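Local coordinates for AP endonuclease, family 2 (PDB 3NGF), which probably interconverts hydroxypyruvate and 2-hydroxy-3-oxopropanoate as a manganese-binding TIM-barrel enzyme of the Hyi family, related to AP endonucleases, at residues Phe37-Tyr46 and Asn61-Pro71; Pro45-Ala54 and Ile97-Leu105. All coordinates share one frame; numbering follows the deposited sequence.

Contact 1: Phe37-Tyr46 and Asn61-Pro71; sequences FGGVEFLFPY and NLTQVLFNMPP
Phe-42 and Gln-64 cross at about a right angle, with NE2 over one face of the ring and the amide and ring planes 57° apart. Gln-64 NE2 is 3.3 Å from Phe-42 CE2, above the rim rather than the centre. A bend at chi2 (69°) also turns NE2 back to donate to Leu-66 O at 3.0 Å, from above that carbonyl's plane. This bond fixes the amide's rotation, while Gln-64 OE1 is buried without a polar partner. Farther along, Pro-70 CG stands over a face of the Tyr-46 ring, 4.0 Å from its centroid, and Tyr-46 OH donates to Asn-68 O at 2.7 Å. The same hydroxyl lies in plane at the edge of the Phe-67 ring. Pro-71 CG similarly meets a face of Phe-44 in a CH-pi contact. Backbone bonds run both ways: Val-40 N reaches Thr-63 O at 2.9 Å, and Val-65 N returns to Val-40 O. Glu-41 lies alongside Leu-66, its carboxylate held by His-209, Asn-15 and the manganese ligand Gln-211, consistent with a second-shell position at the metal site. Strands 39-41 and 63-68 are neighbouring parallel strands of a beta-alpha-beta unit of the TIM barrel.

Contact 2: Pro45-Ala54 and Ile97-Leu105; sequences PYDFDADVIA and IALHYALAL
With its CG turned beside the backbone N (chi1 -81°), Tyr-101 sends its ring from helix 88-104 into the turn that precedes helix 50-59. There the ring is clamped on both faces. Tyr-46 presents its edge to one, a T-shaped pair with planes at 77° and Tyr-46 CD1 3.6 Å from Tyr-101 CE1. On the opposite face Ala-50 CB makes a CH-pi contact, 4.1 Å from the Tyr-101 centroid. The phenol end is anchored as well: Tyr-101 OH donates to Phe-48 O at 2.6 Å, nearly in line with that C=O, and Phe-48 O lies in the ring plane. This ties together neighbouring outer helices of the TIM barrel; the axes of their short segments approach to 9.4 Å and cross at -31°. Between them small residues meet, Ala-50 CB lying 3.7 Å from Ala-104 CB. At the end of helix 88-104, Leu-105 CD2 makes apolar packing against Ala-54, 4.1 Å from Ala-54 CB. The N-cap Asp-49 receives Asp-51 N on OD1, from above the carboxylate plane, and a water joins the same oxygen to His-100 NE2. A second water accepts from Ala-50 N and, weakly, donates to Tyr-101 OH.

In the fold
Contact 1 and contact 2 have centres about 9 Å apart on the same side of the chain's centre. Along the chain their segments alternate: strand 39-41, the loop into helix 50-59, strand 63-68, then helix 88-104. Contact 1 is built on the inner parallel sheet, contact 2 on the helical layer outside it. The two layers touch directly, as where Phe-67 CZ packs 3.5 Å from Ala-102 N and Met-69 CG lies 3.8 Å from Ala-98 CB. The side chain of Glu-41 in contact 1 is about 6 Å from the manganese ion, whereas the centre of contact 2 lies about 17 Å from that of the chain. Contact 1 thus reaches inward to the metal site, contact 2 joins neighbouring outer helices, and the shared Pro-45 and Tyr-46 link barrel wall to helical layer.

Contact 1: Phe37-Tyr46 and Asn61-Pro71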
loop_
_atom_site.group_PDB
_atom_site.type_symbol
_atom_site.label_atom_id
_atom_site.label_comp_id
_atom_site.label_asym_id
_atom_site.label_seq_id
_atom_site.Cartn_x
_atom_site.Cartn_y
_atom_site.Cartn_z
ATOM N N PHE A 37 6.092 16.474 -4.635
ATOM C CA PHE A 37 5.557 15.501 -3.663
ATOM C C PHE A 37 6.237 15.721 -2.311
ATOM O O PHE A 37 7.445 15.937 -2.253
ATOM C CB PHE A 37 5.784 14.069 -4.139
ATOM C CG PHE A 37 4.929 13.688 -5.323
ATOM C CD1 PHE A 37 3.626 13.213 -5.155
ATOM C CD2 PHE A 37 5.425 13.821 -6.600
ATOM C CE1 PHE A 37 2.841 12.885 -6.251
ATOM C CE2 PHE A 37 4.637 13.492 -7.710
ATOM C CZ PHE A 37 3.349 13.026 -7.528
ATOM N N GLY A 38 5.450 15.665 -1.242
ATOM C CA GLY A 38 5.968 15.729 0.134
ATOM C C GLY A 38 6.104 14.353 0.760
ATOM O O GLY A 38 6.720 14.206 1.826
ATOM N N GLY A 39 5.525 13.345 0.115
ATOM C CA GLY A 39 5.569 11.972 0.613
ATOM C C GLY A 39 5.871 10.986 -0.487
ATOM O O GLY A 39 5.601 11.257 -1.673
ATOM N N VAL A 40 6.446 9.841 -0.103
ATOM C CA VAL A 40 6.705 8.762 -1.039
ATOM C C VAL A 40 6.310 7.405 -0.431
ATOM O O VAL A 40 6.224 7.250 0.794
ATOM C CB VAL A 40 8.177 8.701 -1.496
ATOM C CG1 VAL A 40 8.560 9.966 -2.277
ATOM C CG2 VAL A 40 9.114 8.498 -0.303
ATOM N N GLU A 41 6.099 6.448 -1.313
ATOM C CA GLU A 41 5.896 5.040 -0.947
ATOM C C GLU A 41 6.668 4.195 -1.939
ATOM O O GLU A 41 7.028 4.675 -3.021
ATOM C CB GLU A 41 4.419 4.672 -0.964
ATOM C CG GLU A 41 3.737 4.763 -2.338
ATOM C CD GLU A 41 2.273 4.375 -2.298
ATOM O OE1 GLU A 41 1.621 4.566 -1.244
ATOM O OE2 GLU A 41 1.768 3.880 -3.346
ATOM N N PHE A 42 6.865 2.920 -1.611
ATOM C CA PHE A 42 7.429 1.965 -2.557
ATOM C C PHE A 42 7.193 0.580 -1.988
ATOM O O PHE A 42 6.718 0.473 -0.863
ATOM C CB PHE A 42 8.935 2.214 -2.866
ATOM C CG PHE A 42 9.757 2.565 -1.660
ATOM C CD1 PHE A 42 10.056 1.600 -0.710
ATOM C CD2 PHE A 42 10.211 3.852 -1.466
ATOM C CE1 PHE A 42 10.816 1.926 0.433
ATOM C CE2 PHE A 42 10.973 4.174 -0.340
ATOM C CZ PHE A 42 11.276 3.237 0.588
ATOM N N LEU A 43 7.473 -0.481 -2.739
ATOM C CA LEU A 43 7.173 -1.818 -2.235
ATOM C C LEU A 43 8.208 -2.288 -1.220
ATOM O O LEU A 43 7.887 -2.484 -0.035
ATOM C CB LEU A 43 7.036 -2.807 -3.396
ATOM C CG LEU A 43 5.668 -2.682 -4.063
ATOM C CD1 LEU A 43 5.600 -1.458 -4.906
ATOM C CD2 LEU A 43 5.310 -3.940 -4.873
ATOM N N PHE A 44 9.457 -2.423 -1.661
ATOM C CA PHE A 44 10.487 -3.082 -0.848
ATOM C C PHE A 44 11.783 -2.299 -0.749
ATOM O O PHE A 44 12.429 -2.045 -1.762
ATOM C CB PHE A 44 10.778 -4.500 -1.383
ATOM C CG PHE A 44 9.542 -5.312 -1.684
ATOM C CD1 PHE A 44 8.709 -5.759 -0.667
ATOM C CD2 PHE A 44 9.208 -5.640 -2.994
ATOM C CE1 PHE A 44 7.571 -6.521 -0.939
ATOM C CE2 PHE A 44 8.067 -6.383 -3.265
ATOM C CZ PHE A 44 7.252 -6.829 -2.238
ATOM N N PRO A 45 12.186 -1.928 0.473
ATOM C CA PRO A 45 13.472 -1.247 0.664
ATOM C C PRO A 45 14.655 -2.183 0.943
ATOM O O PRO A 45 15.781 -1.705 1.136
ATOM C CB PRO A 45 13.211 -0.415 1.902
ATOM C CG PRO A 45 12.281 -1.259 2.693
ATOM C CD PRO A 45 11.392 -1.952 1.711
ATOM N N TYR A 46 14.421 -3.494 0.953
ATOM C CA TYR A 46 15.319 -4.428 1.632
ATOM C C TYR A 46 16.639 -4.668 0.906
ATOM O O TYR A 46 17.575 -5.196 1.522
ATOM C CB TYR A 46 14.596 -5.753 1.960
ATOM C CG TYR A 46 13.325 -5.477 2.733
ATOM C CD1 TYR A 46 13.378 -4.945 4.009
ATOM C CD2 TYR A 46 12.080 -5.657 2.162
ATOM C CE1 TYR A 46 12.262 -4.634 4.701
ATOM C CE2 TYR A 46 10.942 -5.353 2.856
ATOM C CZ TYR A 46 11.027 -4.818 4.120
ATOM O OH TYR A 46 9.889 -4.492 4.835
ATOM N N ASN A 61 13.488 16.246 1.987
ATOM C CA ASN A 61 12.295 16.673 2.718
ATOM C C ASN A 61 11.057 15.868 2.359
ATOM O O ASN A 61 10.059 16.416 1.877
ATOM C CB ASN A 61 12.045 18.147 2.463
ATOM C CG ASN A 61 13.255 18.977 2.747
ATOM O OD1 ASN A 61 13.913 19.489 1.824
ATOM N ND2 ASN A 61 13.595 19.096 4.022
ATOM N N LEU A 62 11.150 14.559 2.573
ATOM C CA LEU A 62 10.077 13.638 2.215
ATOM C C LEU A 62 9.677 12.779 3.404
ATOM O O LEU A 62 10.521 12.427 4.216
ATOM C CB LEU A 62 10.536 12.695 1.112
ATOM C CG LEU A 62 10.759 13.266 -0.290
ATOM C CD1 LEU A 62 11.479 12.221 -1.184
ATOM C CD2 LEU A 62 9.428 13.705 -0.924
ATOM N N THR A 63 8.393 12.467 3.486
ATOM C CA THR A 63 7.845 11.524 4.464
ATOM C C THR A 63 7.703 10.163 3.806
ATOM O O THR A 63 7.190 10.055 2.682
ATOM C CB THR A 63 6.454 11.979 4.899
ATOM O OG1 THR A 63 6.563 13.226 5.593
ATOM C CG2 THR A 63 5.749 10.904 5.756
ATOM N N GLN A 64 8.102 9.113 4.520
ATOM C CA GLN A 64 7.876 7.744 4.075
ATOM C C GLN A 64 6.484 7.326 4.536
ATOM O O GLN A 64 6.232 7.214 5.742
ATOM C CB GLN A 64 8.916 6.783 4.660
ATOM C CG GLN A 64 8.787 5.353 4.083
ATOM C CD GLN A 64 9.192 5.260 2.617
ATOM O OE1 GLN A 64 10.195 5.843 2.224
ATOM N NE2 GLN A 64 8.445 4.471 1.808
ATOM N N VAL A 65 5.569 7.152 3.585
ATOM C CA VAL A 65 4.152 6.930 3.921
ATOM C C VAL A 65 3.819 5.455 4.094
ATOM O O VAL A 65 2.963 5.099 4.926
ATOM C CB VAL A 65 3.276 7.569 2.842
ATOM C CG1 VAL A 65 1.830 7.206 3.009
ATOM C CG2 VAL A 65 3.518 9.128 2.845
ATOM N N LEU A 66 4.492 4.599 3.337
ATOM C CA LEU A 66 4.132 3.174 3.270
ATOM C C LEU A 66 5.266 2.383 2.646
ATOM O O LEU A 66 5.956 2.877 1.753
ATOM C CB LEU A 66 2.857 2.989 2.415
ATOM C CG LEU A 66 2.417 1.522 2.173
ATOM C CD1 LEU A 66 1.668 1.041 3.368
ATOM C CD2 LEU A 66 1.580 1.381 0.892
ATOM N N PHE A 67 5.462 1.154 3.113
ATOM C CA PHE A 67 6.128 0.119 2.327
ATOM C C PHE A 67 5.672 -1.265 2.805
ATOM O O PHE A 67 4.848 -1.383 3.734
ATOM C CB PHE A 67 7.658 0.263 2.286
ATOM C CG PHE A 67 8.329 0.202 3.642
ATOM C CD1 PHE A 67 8.777 -1.029 4.147
ATOM C CD2 PHE A 67 8.483 1.352 4.408
ATOM C CE1 PHE A 67 9.408 -1.107 5.406
ATOM C CE2 PHE A 67 9.107 1.306 5.630
ATOM C CZ PHE A 67 9.571 0.082 6.138
ATOM N N ASN A 68 6.102 -2.291 2.091
ATOM C CA ASN A 68 5.647 -3.657 2.387
ATOM C C ASN A 68 6.640 -4.407 3.236
ATOM O O ASN A 68 7.856 -4.213 3.125
ATOM C CB ASN A 68 5.446 -4.462 1.108
ATOM C CG ASN A 68 4.407 -3.896 0.196
ATOM O OD1 ASN A 68 3.796 -2.876 0.477
ATOM N ND2 ASN A 68 4.194 -4.578 -0.947
ATOM N N MET A 69 6.128 -5.328 4.045
ATOM C CA MET A 69 6.983 -6.305 4.705
ATOM C C MET A 69 7.614 -7.258 3.658
ATOM O O MET A 69 7.112 -7.368 2.535
ATOM C CB MET A 69 6.166 -7.086 5.737
ATOM C CG MET A 69 5.496 -6.205 6.788
ATOM S SD MET A 69 4.785 -7.193 8.089
ATOM C CE MET A 69 4.349 -5.932 9.304
ATOM N N PRO A 70 8.705 -7.953 4.018
ATOM C CA PRO A 70 9.335 -8.865 3.046
ATOM C C PRO A 70 8.299 -9.860 2.485
ATOM O O PRO A 70 7.467 -10.387 3.244
ATOM C CB PRO A 70 10.409 -9.566 3.871
ATOM C CG PRO A 70 10.742 -8.613 4.959
ATOM C CD PRO A 70 9.482 -7.854 5.266
ATOM N N PRO A 71 8.328 -10.110 1.175
ATOM C CA PRO A 71 7.296 -10.931 0.526
ATOM C C PRO A 71 7.602 -12.433 0.381
ATOM O O PRO A 71 6.755 -13.185 -0.115
ATOM C CB PRO A 71 7.251 -10.314 -0.854
ATOM C CG PRO A 71 8.651 -9.986 -1.121
ATOM C CD PRO A 71 9.231 -9.518 0.178
HETATM O O HOH W 1 9.725 17.480 -0.834
HETATM O O HOH W 2 7.006 15.708 4.091
#

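Contact 2: Pro45-Ala54 and Ile97-Leu105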
loop_
_atom_site.group_PDB
_atom_site.type_symbol
_atom_site.label_atom_id
_atom_site.label_comp_id
_atom_site.label_asym_id
_atom_site.label_seq_id
_atom_site.Cartn_x
_atom_site.Cartn_y
_atom_site.Cartn_z
ATOM N N PRO A 45 12.186 -1.928 0.473
ATOM C CA PRO A 45 13.472 -1.247 0.664
ATOM C C PRO A 45 14.655 -2.183 0.943
ATOM O O PRO A 45 15.781 -1.705 1.136
ATOM C CB PRO A 45 13.211 -0.415 1.902
ATOM C CG PRO A 45 12.281 -1.259 2.693
ATOM C CD PRO A 45 11.392 -1.952 1.711
ATOM N N TYR A 46 14.421 -3.494 0.953
ATOM C CA TYR A 46 15.319 -4.428 1.632
ATOM C C TYR A 46 16.639 -4.668 0.906
ATOM O O TYR A 46 17.575 -5.196 1.522
ATOM C CB TYR A 46 14.596 -5.753 1.960
ATOM C CG TYR A 46 13.325 -5.477 2.733
ATOM C CD1 TYR A 46 13.378 -4.945 4.009
ATOM C CD2 TYR A 46 12.080 -5.657 2.162
ATOM C CE1 TYR A 46 12.262 -4.634 4.701
ATOM C CE2 TYR A 46 10.942 -5.353 2.856
ATOM C CZ TYR A 46 11.027 -4.818 4.120
ATOM O OH TYR A 46 9.889 -4.492 4.835
ATOM N N ASP A 47 16.723 -4.292 -0.382
ATOM C CA ASP A 47 17.989 -4.392 -1.128
ATOM C C ASP A 47 18.871 -3.152 -0.952
ATOM O O ASP A 47 19.958 -3.085 -1.545
ATOM C CB ASP A 47 17.752 -4.683 -2.621
ATOM C CG ASP A 47 18.968 -5.371 -3.307
ATOM O OD1 ASP A 47 19.598 -6.305 -2.721
ATOM O OD2 ASP A 47 19.286 -4.983 -4.460
ATOM N N PHE A 48 18.425 -2.207 -0.122
ATOM C CA PHE A 48 19.177 -0.990 0.208
ATOM C C PHE A 48 19.369 -0.840 1.720
ATOM O O PHE A 48 18.556 -1.337 2.510
ATOM C CB PHE A 48 18.459 0.237 -0.391
ATOM C CG PHE A 48 18.294 0.183 -1.894
ATOM C CD1 PHE A 48 17.184 -0.442 -2.475
ATOM C CD2 PHE A 48 19.249 0.765 -2.734
ATOM C CE1 PHE A 48 17.043 -0.491 -3.860
ATOM C CE2 PHE A 48 19.125 0.729 -4.103
ATOM C CZ PHE A 48 18.025 0.097 -4.690
ATOM N N ASP A 49 20.458 -0.178 2.120
ATOM C CA ASP A 49 20.766 0.161 3.523
ATOM C C ASP A 49 19.684 1.132 4.045
ATOM O O ASP A 49 19.417 2.170 3.438
ATOM C CB ASP A 49 22.169 0.789 3.608
ATOM C CG ASP A 49 22.580 1.273 5.028
ATOM O OD1 ASP A 49 21.906 0.988 6.053
ATOM O OD2 ASP A 49 23.634 1.938 5.119
ATOM N N ALA A 50 19.070 0.786 5.177
ATOM C CA ALA A 50 18.077 1.668 5.789
ATOM C C ALA A 50 18.619 3.082 6.018
ATOM O O ALA A 50 17.879 4.049 5.838
ATOM C CB ALA A 50 17.558 1.093 7.112
ATOM N N ASP A 51 19.878 3.192 6.450
ATOM C CA ASP A 51 20.463 4.500 6.718
ATOM C C ASP A 51 20.500 5.382 5.439
ATOM O O ASP A 51 20.368 6.611 5.516
ATOM C CB ASP A 51 21.883 4.383 7.268
ATOM C CG ASP A 51 21.957 3.920 8.721
ATOM O OD1 ASP A 51 20.916 3.688 9.382
ATOM O OD2 ASP A 51 23.122 3.835 9.200
ATOM N N VAL A 52 20.745 4.764 4.281
ATOM C CA VAL A 52 20.820 5.472 3.014
ATOM C C VAL A 52 19.427 5.995 2.644
ATOM O O VAL A 52 19.285 7.158 2.305
ATOM C CB VAL A 52 21.415 4.570 1.885
ATOM C CG1 VAL A 52 21.295 5.234 0.498
ATOM C CG2 VAL A 52 22.866 4.197 2.221
ATOM N N ILE A 53 18.405 5.137 2.730
ATOM C CA ILE A 53 17.027 5.578 2.476
ATOM C C ILE A 53 16.604 6.675 3.458
ATOM O O ILE A 53 16.003 7.671 3.051
ATOM C CB ILE A 53 16.007 4.412 2.524
ATOM C CG1 ILE A 53 16.242 3.430 1.380
ATOM C CG2 ILE A 53 14.577 4.954 2.427
ATOM C CD1 ILE A 53 15.354 2.144 1.477
ATOM N N ALA A 54 16.974 6.537 4.736
ATOM C CA ALA A 54 16.677 7.599 5.750
ATOM C C ALA A 54 17.262 8.956 5.304
ATOM O O ALA A 54 16.597 10.012 5.416
ATOM C CB ALA A 54 17.250 7.207 7.154
ATOM N N ILE A 97 12.461 -7.393 10.568
ATOM C CA ILE A 97 13.177 -6.766 9.482
ATOM C C ILE A 97 12.415 -5.530 9.014
ATOM O O ILE A 97 12.993 -4.450 8.901
ATOM C CB ILE A 97 13.361 -7.744 8.292
ATOM C CG1 ILE A 97 14.291 -8.908 8.675
ATOM C CG2 ILE A 97 13.954 -7.014 7.076
ATOM C CD1 ILE A 97 14.447 -9.952 7.560
ATOM N N ALA A 98 11.105 -5.687 8.786
ATOM C CA ALA A 98 10.245 -4.540 8.426
ATOM C C ALA A 98 10.262 -3.409 9.481
ATOM O O ALA A 98 10.344 -2.235 9.122
ATOM C CB ALA A 98 8.812 -5.019 8.179
ATOM N N LEU A 99 10.221 -3.784 10.757
ATOM C CA LEU A 99 10.254 -2.842 11.892
ATOM C C LEU A 99 11.560 -2.053 11.909
ATOM O O LEU A 99 11.526 -0.824 12.088
ATOM C CB LEU A 99 10.004 -3.563 13.236
ATOM C CG LEU A 99 9.958 -2.734 14.528
ATOM C CD1 LEU A 99 8.956 -1.575 14.423
ATOM C CD2 LEU A 99 9.657 -3.619 15.769
ATOM N N HIS A 100 12.689 -2.733 11.707
ATOM C CA HIS A 100 14.000 -2.060 11.609
ATOM C C HIS A 100 13.977 -0.936 10.585
ATOM O O HIS A 100 14.366 0.192 10.886
ATOM C CB HIS A 100 15.138 -3.046 11.276
ATOM C CG HIS A 100 16.415 -2.374 10.884
ATOM N ND1 HIS A 100 17.218 -1.710 11.793
ATOM C CD2 HIS A 100 17.018 -2.231 9.675
ATOM C CE1 HIS A 100 18.259 -1.194 11.159
ATOM N NE2 HIS A 100 18.170 -1.504 9.878
ATOM N N TYR A 101 13.469 -1.235 9.383
ATOM C CA TYR A 101 13.347 -0.216 8.361
ATOM C C TYR A 101 12.305 0.846 8.696
ATOM O O TYR A 101 12.534 2.039 8.463
ATOM C CB TYR A 101 13.019 -0.854 6.997
ATOM C CG TYR A 101 14.207 -1.416 6.284
ATOM C CD1 TYR A 101 14.758 -2.645 6.661
ATOM C CD2 TYR A 101 14.781 -0.746 5.210
ATOM C CE1 TYR A 101 15.845 -3.168 6.009
ATOM C CE2 TYR A 101 15.863 -1.266 4.544
ATOM C CZ TYR A 101 16.399 -2.475 4.945
ATOM O OH TYR A 101 17.488 -2.982 4.285
ATOM N N ALA A 102 11.174 0.437 9.250
ATOM C CA ALA A 102 10.124 1.404 9.626
ATOM C C ALA A 102 10.612 2.413 10.659
ATOM O O ALA A 102 10.344 3.599 10.533
ATOM C CB ALA A 102 8.869 0.691 10.144
ATOM N N LEU A 103 11.375 1.965 11.650
ATOM C CA LEU A 103 11.921 2.912 12.618
ATOM C C LEU A 103 12.961 3.841 11.972
ATOM O O LEU A 103 12.929 5.061 12.199
ATOM C CB LEU A 103 12.472 2.152 13.831
ATOM C CG LEU A 103 11.415 1.376 14.636
ATOM C CD1 LEU A 103 12.059 0.491 15.737
ATOM C CD2 LEU A 103 10.399 2.342 15.277
ATOM N N ALA A 104 13.851 3.293 11.151
ATOM C CA ALA A 104 14.826 4.107 10.431
ATOM C C ALA A 104 14.231 5.200 9.547
ATOM O O ALA A 104 14.780 6.310 9.446
ATOM C CB ALA A 104 15.798 3.223 9.629
ATOM N N LEU A 105 13.115 4.880 8.889
ATOM C CA LEU A 105 12.453 5.785 7.970
ATOM C C LEU A 105 11.293 6.588 8.591
ATOM O O LEU A 105 10.615 7.340 7.872
ATOM C CB LEU A 105 11.920 4.992 6.763
ATOM C CG LEU A 105 12.903 4.076 6.035
ATOM C CD1 LEU A 105 12.279 3.540 4.740
ATOM C CD2 LEU A 105 14.223 4.733 5.776
HETATM O O HOH W 3 20.497 -0.724 8.040
HETATM O O HOH W 4 19.377 -1.837 6.360
#